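Long-range contacts in peroxin 22 (Pichia angusta, PDB 5NKZ), which binds the ubiquitin-conjugating enzyme Pex4p through its soluble domain and is probably involved in peroxisome biogenesis: residues C[34-39]-C[55-60]; C[85-90]-C[107-112]; C[103-108]-C[126-131]. All blocks are in the same frame, centred on the assembly; numbering follows the deposited sequence.

Interaction 1. Residues C[34-39]-C[55-60]; sequences LVLTQK and LTVILH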
ATOM      1  N   LEU C  34     -12.841  13.399   1.965  1.00 59.32           N
ATOM      2  CA  LEU C  34     -13.188  14.768   2.279  1.00 61.54           C
ATOM      3  C   LEU C  34     -11.989  15.655   2.167  1.00 59.54           C
ATOM      4  O   LEU C  34     -11.054  15.496   2.948  1.00 66.76           O
ATOM      5  CB  LEU C  34     -13.749  14.815   3.719  1.00 66.74           C
ATOM      6  CG  LEU C  34     -14.163  16.175   4.301  1.00 69.42           C
ATOM      7  CD1 LEU C  34     -15.132  16.881   3.357  1.00 70.29           C
ATOM      8  CD2 LEU C  34     -14.752  15.962   5.689  1.00 72.89           C
ATOM      9  N   VAL C  35     -11.982  16.589   1.231  1.00 59.80           N
ATOM     10  CA  VAL C  35     -10.820  17.470   1.141  1.00 67.70           C
ATOM     11  C   VAL C  35     -11.169  18.808   1.716  1.00 69.16           C
ATOM     12  O   VAL C  35     -12.128  19.476   1.269  1.00 69.99           O
ATOM     13  CB  VAL C  35     -10.103  17.550  -0.275  1.00 73.59           C
ATOM     14  CG1 VAL C  35     -10.405  16.313  -1.119  1.00 73.53           C
ATOM     15  CG2 VAL C  35     -10.410  18.823  -1.076  1.00 76.56           C
ATOM     16  N   LEU C  36     -10.353  19.176   2.704  1.00 73.47           N
ATOM     17  CA  LEU C  36     -10.516  20.396   3.488  1.00 77.06           C
ATOM     18  C   LEU C  36      -9.397  21.391   3.188  1.00 80.59           C
ATOM     19  O   LEU C  36      -8.247  21.143   3.510  1.00 81.78           O
ATOM     20  CB  LEU C  36     -10.532  20.072   4.995  1.00 77.57           C
ATOM     21  CG  LEU C  36     -11.575  19.043   5.471  1.00 77.07           C
ATOM     22  CD1 LEU C  36     -11.370  18.658   6.934  1.00 80.95           C
ATOM     23  CD2 LEU C  36     -12.978  19.555   5.199  1.00 76.48           C
ATOM     24  N   THR C  37      -9.750  22.494   2.542  1.00 85.87           N
ATOM     25  CA  THR C  37      -8.984  23.736   2.629  1.00 90.44           C
ATOM     26  C   THR C  37      -9.290  24.442   3.956  1.00 89.64           C
ATOM     27  O   THR C  37     -10.265  24.138   4.604  1.00 85.09           O
ATOM     28  CB  THR C  37      -9.377  24.698   1.484  1.00 95.20           C
ATOM     29  OG1 THR C  37     -10.794  24.956   1.527  1.00 94.17           O
ATOM     30  CG2 THR C  37      -9.035  24.100   0.148  1.00 98.74           C
ATOM     31  N   GLN C  38      -8.430  25.392   4.332  1.00 92.13           N
ATOM     32  CA  GLN C  38      -8.724  26.434   5.324  1.00 93.54           C
ATOM     33  C   GLN C  38     -10.210  26.818   5.434  1.00 95.74           C
ATOM     34  O   GLN C  38     -10.785  26.741   6.508  1.00 98.72           O
ATOM     35  CB  GLN C  38      -7.898  27.679   4.973  1.00 96.80           C
ATOM     36  CG  GLN C  38      -6.508  27.631   5.546  1.00101.83           C
ATOM     37  CD  GLN C  38      -6.332  28.471   6.802  1.00109.14           C
ATOM     38  OE1 GLN C  38      -7.273  28.661   7.591  1.00114.61           O
ATOM     39  NE2 GLN C  38      -5.111  28.977   7.000  1.00116.01           N
ATOM     40  N   LYS C  39     -10.839  27.143   4.314  1.00 98.10           N
ATOM     41  CA  LYS C  39     -12.203  27.634   4.291  1.00102.10           C
ATOM     42  C   LYS C  39     -13.138  26.487   4.546  1.00 98.77           C
ATOM     43  O   LYS C  39     -13.958  26.550   5.432  1.00102.67           O
ATOM     44  CB  LYS C  39     -12.539  28.295   2.955  1.00108.27           C
ATOM     45  CG  LYS C  39     -11.772  29.604   2.717  1.00114.91           C
ATOM     46  CD  LYS C  39     -10.351  29.396   2.166  1.00116.69           C
ATOM     47  CE  LYS C  39      -9.877  30.464   1.174  1.00120.82           C
ATOM     48  NZ  LYS C  39      -9.183  29.793   0.030  1.00123.33           N
ATOM     49  N   LEU C  55     -14.386   7.267   6.345  1.00 65.71           N
ATOM     50  CA  LEU C  55     -14.245   8.649   5.976  1.00 66.30           C
ATOM     51  C   LEU C  55     -12.761   8.830   5.987  1.00 67.15           C
ATOM     52  O   LEU C  55     -12.055   8.171   6.783  1.00 73.05           O
ATOM     53  CB  LEU C  55     -14.934   9.548   6.972  1.00 67.46           C
ATOM     54  CG  LEU C  55     -14.597  11.050   6.962  1.00 66.74           C
ATOM     55  CD1 LEU C  55     -14.943  11.779   5.675  1.00 64.97           C
ATOM     56  CD2 LEU C  55     -15.364  11.668   8.145  1.00 71.45           C
ATOM     57  N   THR C  56     -12.277   9.654   5.068  1.00 64.82           N
ATOM     58  CA  THR C  56     -10.863   9.853   4.913  1.00 59.83           C
ATOM     59  C   THR C  56     -10.712  11.310   4.528  1.00 58.60           C
ATOM     60  O   THR C  56     -11.337  11.780   3.580  1.00 61.05           O
ATOM     61  CB  THR C  56     -10.288   8.875   3.843  1.00 59.25           C
ATOM     62  OG1 THR C  56     -10.553   7.497   4.203  1.00 56.20           O
ATOM     63  CG2 THR C  56      -8.778   9.070   3.710  1.00 58.86           C
ATOM     64  N   VAL C  57      -9.910  12.029   5.285  1.00 57.84           N
ATOM     65  CA  VAL C  57      -9.748  13.462   5.131  1.00 60.67           C
ATOM     66  C   VAL C  57      -8.390  13.817   4.493  1.00 62.97           C
ATOM     67  O   VAL C  57      -7.321  13.356   4.931  1.00 63.72           O
ATOM     68  CB  VAL C  57      -9.847  14.157   6.511  1.00 62.08           C
ATOM     69  CG1 VAL C  57      -9.311  15.582   6.477  1.00 62.40           C
ATOM     70  CG2 VAL C  57     -11.291  14.155   7.017  1.00 64.89           C
ATOM     71  N   ILE C  58      -8.441  14.722   3.527  1.00 63.69           N
ATOM     72  CA  ILE C  58      -7.278  15.171   2.805  1.00 66.41           C
ATOM     73  C   ILE C  58      -7.081  16.677   3.035  1.00 68.32           C
ATOM     74  O   ILE C  58      -7.873  17.502   2.568  1.00 72.76           O
ATOM     75  CB  ILE C  58      -7.454  14.801   1.297  1.00 68.14           C
ATOM     76  CG1 ILE C  58      -7.782  13.298   1.185  1.00 69.00           C
ATOM     77  CG2 ILE C  58      -6.212  15.152   0.461  1.00 66.15           C
ATOM     78  CD1 ILE C  58      -8.464  12.922  -0.101  1.00 72.66           C
ATOM     79  N   LEU C  59      -6.019  17.048   3.737  1.00 68.75           N
ATOM     80  CA  LEU C  59      -5.767  18.478   4.002  1.00 72.69           C
ATOM     81  C   LEU C  59      -4.988  19.146   2.873  1.00 74.68           C
ATOM     82  O   LEU C  59      -3.965  18.629   2.401  1.00 74.56           O
ATOM     83  CB  LEU C  59      -5.030  18.683   5.331  1.00 74.71           C
ATOM     84  CG  LEU C  59      -5.668  17.912   6.494  1.00 75.18           C
ATOM     85  CD1 LEU C  59      -4.658  17.796   7.623  1.00 77.85           C
ATOM     86  CD2 LEU C  59      -6.977  18.543   6.955  1.00 75.12           C
ATOM     87  N   HIS C  60      -5.494  20.294   2.448  1.00 77.78           N
ATOM     88  CA  HIS C  60      -4.759  21.244   1.620  1.00 81.55           C
ATOM     89  C   HIS C  60      -3.394  21.503   2.271  1.00 82.63           C
ATOM     90  O   HIS C  60      -3.245  21.317   3.485  1.00 81.15           O
ATOM     91  CB  HIS C  60      -5.563  22.548   1.566  1.00 87.71           C
ATOM     92  CG  HIS C  60      -5.312  23.396   0.363  1.00 91.36           C
ATOM     93  ND1 HIS C  60      -4.773  24.660   0.451  1.00 95.23           N
ATOM     94  CD2 HIS C  60      -5.587  23.194  -0.948  1.00 94.57           C
ATOM     95  CE1 HIS C  60      -4.689  25.188  -0.756  1.00100.91           C
ATOM     96  NE2 HIS C  60      -5.171  24.317  -1.627  1.00100.29           N
TER

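Interaction 2. Residues C[85-90]-C[107-112]; sequences RTEESI and GNLEMS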
ATOM      1  N   ARG C  85       0.981  18.248   0.234  1.00 82.70           N
ATOM      2  CA  ARG C  85       1.896  19.394   0.121  1.00 87.56           C
ATOM      3  C   ARG C  85       1.766  20.240  -1.149  1.00 85.55           C
ATOM      4  O   ARG C  85       2.232  21.391  -1.133  1.00 85.75           O
ATOM      5  CB  ARG C  85       3.354  18.954   0.325  1.00 94.90           C
ATOM      6  CG  ARG C  85       3.688  18.818   1.816  1.00100.09           C
ATOM      7  CD  ARG C  85       5.177  18.823   2.224  1.00106.60           C
ATOM      8  NE  ARG C  85       5.336  19.673   3.413  1.00111.33           N
ATOM      9  CZ  ARG C  85       4.805  19.428   4.617  1.00115.53           C
ATOM     10  NH1 ARG C  85       4.109  18.317   4.859  1.00114.51           N
ATOM     11  NH2 ARG C  85       4.974  20.306   5.609  1.00120.33           N
ATOM     12  N   THR C  86       1.145  19.704  -2.209  1.00 80.85           N
ATOM     13  CA  THR C  86       0.794  20.492  -3.411  1.00 83.08           C
ATOM     14  C   THR C  86      -0.691  20.276  -3.748  1.00 82.80           C
ATOM     15  O   THR C  86      -1.226  19.185  -3.533  1.00 82.12           O
ATOM     16  CB  THR C  86       1.651  20.109  -4.666  1.00 82.95           C
ATOM     17  OG1 THR C  86       1.131  18.921  -5.294  1.00 77.69           O
ATOM     18  CG2 THR C  86       3.135  19.895  -4.308  1.00 83.25           C
ATOM     19  N   GLU C  87      -1.352  21.285  -4.310  1.00 83.93           N
ATOM     20  CA  GLU C  87      -2.726  21.081  -4.758  1.00 85.76           C
ATOM     21  C   GLU C  87      -2.900  19.895  -5.728  1.00 85.06           C
ATOM     22  O   GLU C  87      -3.852  19.119  -5.603  1.00 81.40           O
ATOM     23  CB  GLU C  87      -3.268  22.352  -5.394  1.00 91.53           C
ATOM     24  CG  GLU C  87      -3.677  23.357  -4.338  1.00 95.81           C
ATOM     25  CD  GLU C  87      -4.357  24.574  -4.910  1.00102.53           C
ATOM     26  OE1 GLU C  87      -4.972  25.327  -4.116  1.00105.78           O
ATOM     27  OE2 GLU C  87      -4.269  24.798  -6.139  1.00105.51           O
ATOM     28  N   GLU C  88      -1.968  19.744  -6.667  1.00 86.60           N
ATOM     29  CA  GLU C  88      -2.023  18.645  -7.621  1.00 83.81           C
ATOM     30  C   GLU C  88      -2.142  17.321  -6.878  1.00 78.46           C
ATOM     31  O   GLU C  88      -3.025  16.504  -7.168  1.00 74.96           O
ATOM     32  CB  GLU C  88      -0.782  18.635  -8.503  1.00 88.14           C
ATOM     33  CG  GLU C  88      -0.992  17.827  -9.773  1.00 91.06           C
ATOM     34  CD  GLU C  88       0.273  17.629 -10.571  1.00 94.43           C
ATOM     35  OE1 GLU C  88       0.318  16.653 -11.358  1.00 96.45           O
ATOM     36  OE2 GLU C  88       1.205  18.460 -10.425  1.00 95.81           O
ATOM     37  N   SER C  89      -1.286  17.134  -5.873  1.00 74.71           N
ATOM     38  CA  SER C  89      -1.298  15.893  -5.100  1.00 71.15           C
ATOM     39  C   SER C  89      -2.678  15.477  -4.644  1.00 70.25           C
ATOM     40  O   SER C  89      -2.930  14.273  -4.506  1.00 69.31           O
ATOM     41  CB  SER C  89      -0.397  15.991  -3.886  1.00 68.21           C
ATOM     42  OG  SER C  89       0.810  16.592  -4.259  1.00 71.20           O
ATOM     43  N   ILE C  90      -3.565  16.462  -4.394  1.00 70.50           N
ATOM     44  CA  ILE C  90      -4.934  16.181  -3.925  1.00 66.89           C
ATOM     45  C   ILE C  90      -5.554  15.144  -4.838  1.00 68.01           C
ATOM     46  O   ILE C  90      -5.950  14.068  -4.386  1.00 62.79           O
ATOM     47  CB  ILE C  90      -5.806  17.454  -3.856  1.00 68.03           C
ATOM     48  CG1 ILE C  90      -5.323  18.375  -2.729  1.00 68.56           C
ATOM     49  CG2 ILE C  90      -7.286  17.125  -3.635  1.00 67.49           C
ATOM     50  CD1 ILE C  90      -5.744  19.827  -2.949  1.00 71.68           C
ATOM     51  N   GLY C 107     -13.557  25.370  -6.285  1.00 95.19           N
ATOM     52  CA  GLY C 107     -13.510  26.833  -6.170  1.00 96.15           C
ATOM     53  C   GLY C 107     -12.627  27.406  -5.071  1.00 95.03           C
ATOM     54  O   GLY C 107     -12.257  28.581  -5.124  1.00 92.49           O
ATOM     55  N   ASN C 108     -12.304  26.595  -4.060  1.00 96.24           N
ATOM     56  CA  ASN C 108     -11.403  27.016  -2.973  1.00 99.15           C
ATOM     57  C   ASN C 108      -9.936  26.693  -3.196  1.00 99.85           C
ATOM     58  O   ASN C 108      -9.133  26.912  -2.298  1.00 99.16           O
ATOM     59  CB  ASN C 108     -11.842  26.389  -1.654  1.00100.49           C
ATOM     60  CG  ASN C 108     -13.135  26.962  -1.135  1.00104.42           C
ATOM     61  OD1 ASN C 108     -13.812  26.333  -0.310  1.00112.77           O
ATOM     62  ND2 ASN C 108     -13.495  28.157  -1.599  1.00106.18           N
ATOM     63  N   LEU C 109      -9.591  26.166  -4.368  1.00 99.40           N
ATOM     64  CA  LEU C 109      -8.189  25.977  -4.732  1.00 99.56           C
ATOM     65  C   LEU C 109      -7.628  27.263  -5.358  1.00100.75           C
ATOM     66  O   LEU C 109      -8.392  28.096  -5.815  1.00101.02           O
ATOM     67  CB  LEU C 109      -8.048  24.755  -5.664  1.00 99.81           C
ATOM     68  CG  LEU C 109      -8.065  23.315  -5.082  1.00100.05           C
ATOM     69  CD1 LEU C 109      -8.855  23.182  -3.782  1.00100.51           C
ATOM     70  CD2 LEU C 109      -8.581  22.289  -6.078  1.00 97.94           C
ATOM     71  N   GLU C 110      -6.304  27.408  -5.324  1.00104.62           N
ATOM     72  CA  GLU C 110      -5.580  28.491  -5.995  1.00108.24           C
ATOM     73  C   GLU C 110      -5.374  28.167  -7.477  1.00112.34           C
ATOM     74  O   GLU C 110      -5.505  29.041  -8.308  1.00114.61           O
ATOM     75  CB  GLU C 110      -4.249  28.845  -5.313  1.00109.87           C
ATOM     76  CG  GLU C 110      -4.227  28.554  -3.806  1.00111.84           C
ATOM     77  CD  GLU C 110      -3.416  29.505  -2.941  1.00115.28           C
ATOM     78  OE1 GLU C 110      -2.637  30.349  -3.455  1.00118.38           O
ATOM     79  OE2 GLU C 110      -3.587  29.387  -1.706  1.00114.25           O
ATOM     80  N   MET C 111      -5.085  26.911  -7.807  1.00115.79           N
ATOM     81  CA  MET C 111      -5.180  26.395  -9.175  1.00121.02           C
ATOM     82  C   MET C 111      -6.598  26.539  -9.766  1.00119.21           C
ATOM     83  O   MET C 111      -7.589  26.411  -9.077  1.00112.23           O
ATOM     84  CB  MET C 111      -4.793  24.916  -9.131  1.00124.04           C
ATOM     85  CG  MET C 111      -4.778  24.129 -10.422  1.00129.96           C
ATOM     86  SD  MET C 111      -4.765  22.348 -10.097  1.00134.88           S
ATOM     87  CE  MET C 111      -3.161  22.068  -9.326  1.00135.91           C
ATOM     88  N   SER C 112      -6.696  26.788 -11.067  1.00112.50           N
ATOM     89  CA  SER C 112      -8.004  26.766 -11.725  1.00112.09           C
ATOM     90  C   SER C 112      -7.891  26.463 -13.196  1.00109.18           C
ATOM     91  O   SER C 112      -6.792  26.455 -13.762  1.00104.19           O
ATOM     92  CB  SER C 112      -8.813  28.062 -11.475  1.00117.42           C
ATOM     93  OG  SER C 112      -8.073  29.300 -11.532  1.00120.59           O
TER

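Interaction 3. Residues C[103-108]-C[126-131]; sequences LITLGN and TNVHEV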
ATOM      1  N   LEU C 103     -15.945  14.689  -1.764  1.00 80.30           N
ATOM      2  CA  LEU C 103     -16.321  16.046  -1.410  1.00 81.81           C
ATOM      3  C   LEU C 103     -15.123  16.948  -1.455  1.00 80.61           C
ATOM      4  O   LEU C 103     -14.144  16.727  -0.728  1.00 79.83           O
ATOM      5  CB  LEU C 103     -16.891  16.097  -0.008  1.00 83.23           C
ATOM      6  CG  LEU C 103     -18.003  15.114   0.271  1.00 83.93           C
ATOM      7  CD1 LEU C 103     -18.270  15.195   1.769  1.00 84.64           C
ATOM      8  CD2 LEU C 103     -19.224  15.443  -0.585  1.00 85.98           C
ATOM      9  N   ILE C 104     -15.245  17.995  -2.264  1.00 81.67           N
ATOM     10  CA  ILE C 104     -14.148  18.910  -2.525  1.00 86.09           C
ATOM     11  C   ILE C 104     -14.710  20.175  -3.167  1.00 86.96           C
ATOM     12  O   ILE C 104     -15.438  20.078  -4.164  1.00 88.32           O
ATOM     13  CB  ILE C 104     -13.079  18.215  -3.447  1.00 90.82           C
ATOM     14  CG1 ILE C 104     -12.126  19.248  -4.082  1.00 94.98           C
ATOM     15  CG2 ILE C 104     -13.729  17.324  -4.526  1.00 88.39           C
ATOM     16  CD1 ILE C 104     -10.809  18.695  -4.610  1.00 96.70           C
ATOM     17  N   THR C 105     -14.435  21.346  -2.602  1.00 89.47           N
ATOM     18  CA  THR C 105     -14.810  22.578  -3.303  1.00 92.85           C
ATOM     19  C   THR C 105     -13.605  22.930  -4.141  1.00 91.71           C
ATOM     20  O   THR C 105     -12.570  23.342  -3.598  1.00 91.68           O
ATOM     21  CB  THR C 105     -15.143  23.763  -2.380  1.00 95.25           C
ATOM     22  OG1 THR C 105     -14.127  23.865  -1.396  1.00 97.61           O
ATOM     23  CG2 THR C 105     -16.467  23.583  -1.691  1.00 98.18           C
ATOM     24  N   LEU C 106     -13.735  22.754  -5.453  1.00 90.72           N
ATOM     25  CA  LEU C 106     -12.665  23.100  -6.383  1.00 91.54           C
ATOM     26  C   LEU C 106     -12.464  24.606  -6.412  1.00 93.55           C
ATOM     27  O   LEU C 106     -11.330  25.063  -6.521  1.00 94.56           O
ATOM     28  CB  LEU C 106     -12.952  22.574  -7.792  1.00 93.14           C
ATOM     29  CG  LEU C 106     -13.077  21.048  -7.950  1.00 92.38           C
ATOM     30  CD1 LEU C 106     -13.839  20.634  -9.209  1.00 94.66           C
ATOM     31  CD2 LEU C 106     -11.714  20.410  -7.934  1.00 91.62           C
ATOM     32  N   GLY C 107     -13.557  25.370  -6.285  1.00 95.19           N
ATOM     33  CA  GLY C 107     -13.510  26.833  -6.170  1.00 96.15           C
ATOM     34  C   GLY C 107     -12.627  27.406  -5.071  1.00 95.03           C
ATOM     35  O   GLY C 107     -12.257  28.581  -5.124  1.00 92.49           O
ATOM     36  N   ASN C 108     -12.304  26.595  -4.060  1.00 96.24           N
ATOM     37  CA  ASN C 108     -11.403  27.016  -2.973  1.00 99.15           C
ATOM     38  C   ASN C 108      -9.936  26.693  -3.196  1.00 99.85           C
ATOM     39  O   ASN C 108      -9.133  26.912  -2.298  1.00 99.16           O
ATOM     40  CB  ASN C 108     -11.842  26.389  -1.654  1.00100.49           C
ATOM     41  CG  ASN C 108     -13.135  26.962  -1.135  1.00104.42           C
ATOM     42  OD1 ASN C 108     -13.812  26.333  -0.310  1.00112.77           O
ATOM     43  ND2 ASN C 108     -13.495  28.157  -1.599  1.00106.18           N
ATOM     44  N   THR C 126     -19.505  19.200  -4.529  1.00100.77           N
ATOM     45  CA  THR C 126     -18.963  20.315  -3.748  1.00105.92           C
ATOM     46  C   THR C 126     -19.104  20.025  -2.234  1.00114.26           C
ATOM     47  O   THR C 126     -20.051  19.368  -1.770  1.00121.94           O
ATOM     48  CB  THR C 126     -19.559  21.689  -4.153  1.00107.50           C
ATOM     49  OG1 THR C 126     -18.903  22.732  -3.429  1.00105.77           O
ATOM     50  CG2 THR C 126     -21.117  21.797  -3.939  1.00110.50           C
ATOM     51  N   ASN C 127     -18.093  20.449  -1.497  1.00115.91           N
ATOM     52  CA  ASN C 127     -17.941  20.089  -0.099  1.00116.15           C
ATOM     53  C   ASN C 127     -19.103  20.559   0.811  1.00115.57           C
ATOM     54  O   ASN C 127     -19.357  19.965   1.871  1.00109.67           O
ATOM     55  CB  ASN C 127     -16.607  20.643   0.386  1.00120.05           C
ATOM     56  CG  ASN C 127     -16.488  20.603   1.871  1.00127.48           C
ATOM     57  OD1 ASN C 127     -16.642  19.548   2.480  1.00133.97           O
ATOM     58  ND2 ASN C 127     -16.282  21.767   2.475  1.00132.86           N
ATOM     59  N   VAL C 128     -19.812  21.596   0.368  1.00117.94           N
ATOM     60  CA  VAL C 128     -20.973  22.147   1.084  1.00117.72           C
ATOM     61  C   VAL C 128     -22.050  21.059   1.383  1.00114.84           C
ATOM     62  O   VAL C 128     -22.725  21.103   2.407  1.00111.80           O
ATOM     63  CB  VAL C 128     -21.606  23.364   0.333  1.00117.03           C
ATOM     64  CG1 VAL C 128     -22.524  24.123   1.278  1.00120.20           C
ATOM     65  CG2 VAL C 128     -20.546  24.326  -0.242  1.00114.68           C
ATOM     66  N   HIS C 129     -22.172  20.051   0.507  1.00113.26           N
ATOM     67  CA  HIS C 129     -23.136  18.954   0.683  1.00111.37           C
ATOM     68  C   HIS C 129     -22.624  17.820   1.525  1.00103.58           C
ATOM     69  O   HIS C 129     -23.088  16.682   1.403  1.00 99.41           O
ATOM     70  CB  HIS C 129     -23.646  18.454  -0.697  1.00116.13           C
ATOM     71  CG  HIS C 129     -24.585  19.430  -1.359  1.00118.82           C
ATOM     72  ND1 HIS C 129     -25.897  19.602  -0.949  1.00117.73           N
ATOM     73  CD2 HIS C 129     -24.377  20.339  -2.344  1.00119.88           C
ATOM     74  CE1 HIS C 129     -26.456  20.560  -1.664  1.00120.61           C
ATOM     75  NE2 HIS C 129     -25.556  21.023  -2.515  1.00123.77           N
ATOM     76  N   GLU C 130     -21.727  18.129   2.448  1.00100.42           N
ATOM     77  CA  GLU C 130     -21.367  17.196   3.500  1.00100.23           C
ATOM     78  C   GLU C 130     -22.594  16.471   4.131  1.00 98.01           C
ATOM     79  O   GLU C 130     -22.671  15.254   4.175  1.00 90.29           O
ATOM     80  CB  GLU C 130     -20.570  17.947   4.578  1.00103.50           C
ATOM     81  CG  GLU C 130     -20.354  17.169   5.876  1.00108.71           C
ATOM     82  CD  GLU C 130     -19.817  15.765   5.619  1.00113.58           C
ATOM     83  OE1 GLU C 130     -18.846  15.739   4.814  1.00118.76           O
ATOM     84  OE2 GLU C 130     -20.393  14.722   6.127  1.00114.05           O
ATOM     85  N   VAL C 131     -23.530  17.283   4.601  1.00100.61           N
ATOM     86  CA  VAL C 131     -24.636  16.892   5.489  1.00 98.53           C
ATOM     87  C   VAL C 131     -25.612  15.823   4.936  1.00 98.68           C
ATOM     88  O   VAL C 131     -26.235  15.074   5.692  1.00 94.36           O
ATOM     89  CB  VAL C 131     -25.378  18.171   5.985  1.00 99.19           C
ATOM     90  CG1 VAL C 131     -24.570  18.835   7.114  1.00 98.98           C
ATOM     91  CG2 VAL C 131     -25.694  19.187   4.853  1.00 97.36           C
TER

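Interaction 1. Residues C[34-39]-C[55-60]
Leu34, Val35 and Leu36 pair in parallel register with Val57, Ile58 and Leu59, the two strand axes 4.5 Å apart at closest approach and 27° from parallel. Four backbone hydrogen bonds join them. Leu34 N binds Thr56 O at 2.7 Å, and Ile58 N binds Leu34 O. Leu36 N then binds Ile58 O, and His60 N binds Leu36 O, so the pairing carries on one residue past strand 55-59.

Side chains alternate between the two sides of the pair. Leu34, Leu36, Val57 and Leu59 share one face. There Leu36 crosses Val57 at a slant, CD1 to CG1 3.7 Å. Leu34 lies beside Val57 and points the same way, with CD2 4.1 Å from Val57 CG2. Leu55 CD1 adds to this patch and rests 3.8 Å from Leu34 CB. On the other face Val35 CG1 meets Ile58 CD1 at 4.0 Å.

Beyond the strands, Thr37 CG2 sits over one face of the His60 ring, toward its rim and 3.6 Å above the plane. This is a CH-pi contact. His60 CG is anti to the backbone N (chi1 -155°), which carries the ring to Thr37. The ring has polar ties as well: His60 NE2 bonds to Glu87, and ND1 bonds weakly to Ser62. Thr37 OG1 bonds to Asp40.

The pair belongs to the beta-alpha-beta unit of strand 32-36, helix 46-51 and strand 55-59. Leu55 and Val57 pack on helix 46-51. Val35 and Ile58 pack against helix 87-97. Strand 101-103 borders 32-36, and strand 81-83 borders 55-59, so the contact lies inside the parallel sheet.

Interaction 2. Residues C[85-90]-C[107-112]
Glu87 reaches the backbone of Glu110 and Met111 with a stretched side chain: CG is anti to its own carbonyl carbon (chi1 -78°), and CD continues the extended line (chi2 -174°). Met111 reaches back the other way. Its chain runs out extended and bends at the last torsion (chi3 -67°), which turns CE toward Glu87 and Glu88.

The Glu87 carboxylate grips two successive N-H groups. Glu110 N bonds to OE1 at 2.8 Å, and Met111 N bonds to OE2 at 2.8 Å. Both bonds are nearly straight, and each oxygen offers its syn lone pair. This two-point hold fixes the turn of the carboxylate relative to the loop. With His60 NE2 also on OE1, three donors would help to stabilise a negative charge on Glu87.

Apolar atoms flank the acid. Leu109 CB lies 3.5 Å from Glu87 OE1, and the leucine runs alongside Glu87 but points the other way. Met111 CE comes 3.9 Å from Glu87 CB and 3.7 Å from Glu88 N. Glu110, an exposed residue, crosses Glu87 at about a right angle. Its own carboxylate stays apart, with Glu110 OE2 4.9 Å from Glu87 OE1.

The contact ties the N-terminal end of the helix 87-97 region to the loop between strands 101-103 and 124-125. Phe91, on the same helix, packs on both Leu109 and Met111. Nearby, the backbone N of Arg85 and Ser89 OG bond to acidic side chains of the Pex4p chain, so this end of the helix lies in the interface with Pex4p.

Interaction 3. Residues C[103-108]-C[126-131]
Leu103 and Thr105 carry the close part of this contact, against Asn127 and Glu130. The backbones come near here: Leu103 CA is 4.5 Å from Asn127 CA. Leu103 CB lies 4.1 Å from Asn127 CA. Farther out, the Leu103 chain crosses that of Glu130 at about a right angle, with its CD1 4.2 Å from Glu130 CD. Thr105 turns its methyl inward. CG2 is anti to the carbonyl carbon and lies 3.6 Å from Asn127 CB, while OG1 sits between the backbone N and the carbonyl carbon (chi1 47°).

No hydrogen bond crosses between the two segments. A CA-H...O contact runs from Thr126 CA to Ile104 O, 3.6 Å long. A third party supplies the polar link. Asp40 OD1 bonds to both Thr105 OG1 and Asn127 ND2, so one carboxylate oxygen bridges the two loops and gives the ND2 of the buried Asn127 a partner.

The outer side is looser. Val128 is exposed and touches Thr105 at its methyl, Val128 CG2 to Thr105 CG2 4.4 Å; it also touches a crystal neighbour. Thr126 is partly exposed at the margin. His129 lies at the surface and turns its ring away, where ND1 bonds to Asp132. Hydrogen bonds from His129 N to Thr126 O (3.2 Å) and from Glu130 N to Asn127 O (3.1 Å) hold the 126-131 turn, which includes 3-10 residues 127-128.

Both segments continue from neighbouring strands, 101-103 and 124-125. Ile104, just past strand 101-103, still bonds to the backbone of Leu125. Loops that leave the C-terminal ends of adjacent parallel strands are characteristic of an alpha/beta fold, here with the Rossmann-like strand order 3-2-1-4-5.

All three contacts belong to one parallel alpha/beta domain. Interaction 1 is central, about 3 Å from the chain centre. Interactions 2 and 3 have centres about 11 and 10 Å from it, and about 13 Å from each other. Along the chain, interaction 1 closes before the others open, and interactions 2 and 3 share Gly107 and Asn108. Interactions 1 and 2 meet at the His60 to Glu87 bond. Val35 N to Leu103 O, a bond between neighbouring strands, connects interaction 1 with interaction 3. The loop after strand 101-103 is thus tied both to helix 87-97, beside Pex4p, and to the turn after strand 124-125, the outermost strand on that side within this chain.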